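Local coordinates for ErfK/YbiS/YcfS/YnhG family protein (Xylanimonas cellulosilytica, PDB 4LPQ) that probably acts as a peptidoglycan L,D-transpeptidase in bacterial cell-wall synthesis, at residues A[97-102]-A[190-195]; A[56-61]-A[69-74]. All coordinates share one frame; numbering follows the deposited sequence. Where two conformers were deposited one is given.

Contact 1 of 2, residues A[97-102]-A[190-195]; sequences LLAVED and NWLWDS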
# COMPACT_ATOMS: atom_id res chain seq x y z
N LEU A 97 1.98 3.29 -1.43
CA LEU A 97 2.95 3.86 -0.51
C LEU A 97 4.31 3.32 -0.88
O LEU A 97 4.51 2.12 -1.07
CB LEU A 97 2.54 3.51 0.95
CG LEU A 97 3.47 4.05 2.03
CD1 LEU A 97 2.66 4.22 3.30
CD2 LEU A 97 4.60 3.07 2.30
N LEU A 98 5.29 4.21 -0.98
CA LEU A 98 6.64 3.89 -1.29
C LEU A 98 7.55 4.14 -0.05
O LEU A 98 7.53 5.26 0.47
CB LEU A 98 7.18 4.71 -2.45
CG LEU A 98 6.29 4.84 -3.68
CD1 LEU A 98 6.96 5.70 -4.74
CD2 LEU A 98 5.97 3.48 -4.21
N ALA A 99 8.30 3.12 0.36
CA ALA A 99 9.32 3.27 1.38
C ALA A 99 10.57 3.53 0.54
O ALA A 99 11.04 2.67 -0.19
CB ALA A 99 9.42 2.02 2.20
N VAL A 100 11.10 4.73 0.68
CA VAL A 100 12.20 5.25 -0.18
C VAL A 100 13.43 5.57 0.68
O VAL A 100 13.30 6.14 1.77
CB VAL A 100 11.75 6.50 -0.96
CG1 VAL A 100 12.81 6.94 -1.97
CG2 VAL A 100 10.38 6.31 -1.69
N GLU A 101 14.60 5.17 0.22
CA GLU A 101 15.87 5.54 0.87
C GLU A 101 16.86 6.01 -0.17
O GLU A 101 17.17 5.33 -1.14
CB GLU A 101 16.48 4.40 1.59
CG GLU A 101 15.75 3.90 2.77
CD GLU A 101 16.58 2.79 3.48
OE1 GLU A 101 16.03 1.69 3.68
OE2 GLU A 101 17.77 3.00 3.64
N ASP A 102 17.32 7.26 -0.06
CA ASP A 102 18.32 7.81 -0.95
C ASP A 102 17.89 7.73 -2.42
O ASP A 102 18.66 7.35 -3.31
CB ASP A 102 19.69 7.20 -0.68
CG ASP A 102 20.24 7.58 0.70
OD1 ASP A 102 19.85 8.64 1.23
OD2 ASP A 102 21.11 6.79 1.18
N ASN A 190 3.78 -3.47 10.11
CA ASN A 190 4.76 -4.06 10.98
C ASN A 190 6.14 -3.97 10.37
O ASN A 190 7.12 -3.67 11.08
CB ASN A 190 4.40 -5.52 11.33
CG ASN A 190 3.13 -5.64 12.16
OD1 ASN A 190 2.73 -4.74 12.87
ND2 ASN A 190 2.53 -6.83 12.06
N TRP A 191 6.22 -4.19 9.08
CA TRP A 191 7.47 -4.07 8.36
C TRP A 191 8.03 -2.64 8.45
O TRP A 191 9.23 -2.43 8.77
CB TRP A 191 7.38 -4.57 6.94
CG TRP A 191 8.65 -4.46 6.16
CD1 TRP A 191 9.67 -5.37 6.19
CD2 TRP A 191 9.11 -3.34 5.37
NE1 TRP A 191 10.73 -4.89 5.42
CE2 TRP A 191 10.41 -3.65 4.92
CE3 TRP A 191 8.54 -2.13 4.98
CZ2 TRP A 191 11.15 -2.77 4.14
CZ3 TRP A 191 9.25 -1.26 4.20
CH2 TRP A 191 10.56 -1.57 3.75
N LEU A 192 7.19 -1.64 8.20
CA LEU A 192 7.57 -0.24 8.31
C LEU A 192 8.10 0.05 9.70
O LEU A 192 9.14 0.70 9.82
CB LEU A 192 6.38 0.64 7.99
CG LEU A 192 5.96 0.69 6.53
CD1 LEU A 192 4.61 1.39 6.38
CD2 LEU A 192 7.01 1.34 5.65
N TRP A 193 7.42 -0.39 10.78
CA TRP A 193 7.83 -0.13 12.12
C TRP A 193 9.12 -0.82 12.48
O TRP A 193 10.03 -0.24 13.09
CB TRP A 193 6.75 -0.51 13.10
CG TRP A 193 5.69 0.43 13.41
CD1 TRP A 193 4.57 0.70 12.60
CD2 TRP A 193 5.49 1.14 14.64
NE1 TRP A 193 3.74 1.54 13.26
CE2 TRP A 193 4.25 1.84 14.51
CE3 TRP A 193 6.18 1.25 15.82
CZ2 TRP A 193 3.70 2.58 15.52
CZ3 TRP A 193 5.65 2.00 16.80
CH2 TRP A 193 4.40 2.64 16.67
N ASP A 194 9.16 -2.13 12.24
CA ASP A 194 10.06 -3.05 12.95
C ASP A 194 11.27 -3.48 12.14
O ASP A 194 12.27 -3.81 12.69
CB ASP A 194 9.32 -4.28 13.44
CG ASP A 194 8.20 -4.01 14.40
OD1 ASP A 194 8.25 -2.99 15.11
OD2 ASP A 194 7.24 -4.87 14.38
N SER A 195 11.12 -3.48 10.84
CA SER A 195 12.19 -3.93 9.95
C SER A 195 12.86 -2.76 9.25
O SER A 195 14.07 -2.58 9.31
CB SER A 195 11.68 -5.01 8.97
OG SER A 195 12.75 -5.47 8.15

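Contact 2 of 2, residues A[56-61]-A[69-74]; sequences AGLYRD and QAALDA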
# COMPACT_ATOMS: atom_id res chain seq x y z
N ALA A 56 1.98 0.15 -12.04
CA ALA A 56 2.19 0.02 -13.47
C ALA A 56 1.07 0.72 -14.25
O ALA A 56 1.13 0.72 -15.50
CB ALA A 56 2.34 -1.44 -13.86
N GLY A 57 0.04 1.21 -13.62
CA GLY A 57 -1.06 1.87 -14.31
C GLY A 57 -2.07 0.94 -14.99
O GLY A 57 -2.70 1.38 -15.96
N LEU A 58 -2.14 -0.30 -14.50
CA LEU A 58 -2.98 -1.31 -15.10
C LEU A 58 -4.29 -1.45 -14.39
O LEU A 58 -4.44 -1.05 -13.23
CB LEU A 58 -2.23 -2.64 -15.03
CG LEU A 58 -0.87 -2.59 -15.68
CD1 LEU A 58 -0.22 -3.87 -15.50
CD2 LEU A 58 -0.96 -2.15 -17.16
N TYR A 59 -5.26 -2.02 -15.08
CA TYR A 59 -6.57 -2.25 -14.49
C TYR A 59 -6.41 -3.12 -13.24
O TYR A 59 -5.72 -4.14 -13.25
CB TYR A 59 -7.47 -2.96 -15.53
CG TYR A 59 -8.93 -3.07 -15.17
CD1 TYR A 59 -9.76 -1.98 -15.22
CD2 TYR A 59 -9.46 -4.27 -14.85
CE1 TYR A 59 -11.10 -2.13 -14.93
CE2 TYR A 59 -10.78 -4.44 -14.59
CZ TYR A 59 -11.61 -3.38 -14.63
OH TYR A 59 -12.96 -3.55 -14.36
N ARG A 60 -7.01 -2.67 -12.14
CA ARG A 60 -6.71 -3.23 -10.82
C ARG A 60 -7.64 -4.38 -10.52
O ARG A 60 -8.43 -4.35 -9.60
CB ARG A 60 -6.82 -2.15 -9.78
CG ARG A 60 -5.94 -0.91 -10.03
CD ARG A 60 -6.35 0.25 -9.14
NE ARG A 60 -5.58 1.42 -9.51
CZ ARG A 60 -5.72 2.64 -8.93
NH1 ARG A 60 -6.46 2.78 -7.86
NH2 ARG A 60 -5.01 3.67 -9.37
N ASP A 61 -7.53 -5.47 -11.18
CA ASP A 61 -8.38 -6.63 -11.05
C ASP A 61 -7.76 -7.84 -10.35
O ASP A 61 -8.51 -8.82 -10.07
CB ASP A 61 -8.97 -7.06 -12.40
CG ASP A 61 -7.90 -7.52 -13.39
OD1 ASP A 61 -6.72 -7.69 -13.00
OD2 ASP A 61 -8.23 -7.73 -14.59
N GLN A 69 1.53 -9.45 -17.01
CA GLN A 69 2.74 -10.24 -17.16
C GLN A 69 3.81 -9.46 -17.92
O GLN A 69 4.96 -9.53 -17.57
CB GLN A 69 2.41 -11.56 -17.89
CG GLN A 69 3.59 -12.44 -18.07
CD GLN A 69 4.03 -13.01 -16.76
OE1 GLN A 69 3.23 -13.46 -15.95
NE2 GLN A 69 5.33 -13.00 -16.55
N ALA A 70 3.41 -8.72 -18.95
CA ALA A 70 4.37 -7.93 -19.66
C ALA A 70 5.06 -6.91 -18.77
O ALA A 70 6.27 -6.70 -18.86
CB ALA A 70 3.74 -7.27 -20.89
N ALA A 71 4.26 -6.28 -17.90
CA ALA A 71 4.83 -5.29 -17.00
C ALA A 71 5.75 -5.97 -15.96
O ALA A 71 6.79 -5.40 -15.57
CB ALA A 71 3.70 -4.49 -16.38
N LEU A 72 5.37 -7.14 -15.49
CA LEU A 72 6.21 -7.90 -14.57
C LEU A 72 7.56 -8.19 -15.22
O LEU A 72 8.62 -8.06 -14.62
CB LEU A 72 5.50 -9.15 -14.12
CG LEU A 72 4.45 -8.97 -13.08
CD1 LEU A 72 3.58 -10.16 -13.03
CD2 LEU A 72 5.04 -8.64 -11.71
N ASP A 73 7.49 -8.67 -16.47
CA ASP A 73 8.71 -9.02 -17.19
C ASP A 73 9.57 -7.77 -17.43
O ASP A 73 10.84 -7.88 -17.41
CB ASP A 73 8.40 -9.67 -18.50
CG ASP A 73 7.89 -11.14 -18.32
OD1 ASP A 73 8.02 -11.75 -17.29
OD2 ASP A 73 7.45 -11.73 -19.29
N ALA A 74 8.93 -6.61 -17.66
CA ALA A 74 9.66 -5.38 -17.83
C ALA A 74 10.27 -4.89 -16.47
O ALA A 74 11.15 -4.03 -16.45
CB ALA A 74 8.78 -4.26 -18.38

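Contact 1 of 2, residues A[97-102]-A[190-195]
Ala99 and Leu97, on a strand of the catalytic domain, meet Trp191 and Leu192 of the helix laid over that strand, entirely through apolar side chains. The aliphatic part is made of methyl contacts. CD2 of Leu97 faces CD1 of Leu192 at 4.4 Å, while the other branch, Leu192 CD2, lies 4.3 Å from Ala99 CB. Leu192 thus spreads its two methyls over two strand residues whose CB atoms both point at the helix.

The aromatic part is carried by the benzene half of the Trp191 indole. Ala99 CB sits near the ring plane, touching the rim at CZ3 (3.8 Å) and then CH2 (4.1 Å), so this is a contact at the edge and not on a face. With CG anti to the backbone N (chi1 180°), the indole extends from the helix flank until its far corner reaches the strand.

This is helix-on-sheet packing: in the YkuD-type catalytic domain, helix 186-196 rests on a mixed sheet, and the axis of its 190-195 part runs 22° from that of strand 97-101, with a closest approach of 11.3 Å. Leu192 lies about 9 Å, side chain to side chain, from His167, a predicted catalytic residue.

Further ring contacts continue from the indole: Trp196 stacks with Trp191, and Phe33, from the putative peptidoglycan-binding domain, meets it at a plane angle of about 50°. Polar bonds hold the same helix outside the apolar patch, with Glu101 OE1 accepting from Trp196 NE1 and Asp194 forming a salt bridge to Arg156.

Contact 2 of 2, residues A[56-61]-A[69-74]
Asp61 OD1, held by both the backbone N of Val63 and NE2 of Gln53, ties down the far end of the segment whose Ala56 and Leu58 meet Ala71. A second polar tie lies on the helix itself: Gln69 NE2 reaches one turn along to Asp73 OD1 at 3.1 Å. The bond is bent (137° at the hydrogen), and it meets the oxygen from above the carboxylate plane although it stays close to the plane of its own amide.

The contact proper consists of three apolar groups. Ala71 CB lies 4.2 Å from Ala56 CB and 4.1 Å from Leu58 CD1, so one methyl serves two partners. Leu58 turns CG anti to its carbonyl carbon (chi1 -56°), and its CD1 branch reaches the helix.

Between Ala56 and Leu58 stands Gly57, whose positive phi closes helix 43-56 in a Schellman motif. The chain turns there and sets Leu58 beside Ala56, against helix 66-74 of the putative peptidoglycan-binding domain. Phe52 also touches Ala71, adding helix 43-56 to this packing. Beyond the turn, Arg60 donates to the backbone oxygens of Thr174 and Asp93, bridging to the catalytic part of the chain.

Small methyl groups let Ala56 and Ala71 bring their CA atoms to 6.9 Å. The chemistry implies a light, purely apolar join, since neither polar tie described at the outset links the two segments.

How the contacts relate
Contact 2 comes first along the chain and is complete before contact 1 opens. The former joins segment 56-61 and helix 66-74 in the putative peptidoglycan-binding domain, whereas the latter packs helix 186-196 on strand 96-101 in the L,D-transpeptidase catalytic domain. They share no helix, strand or sheet. Their centres stand 23 Å apart and their nearest atoms about 9 Å apart, without touching. One is buried within a sheet-based domain, the other local and near the surface. A residue of each nevertheless reaches the other domain: Trp191 meets Phe33, and Arg60 bonds to Thr174 and Asp93. The two domains are thus physically joined, consistent with a transpeptidase unit coupled to a cell-wall-binding module.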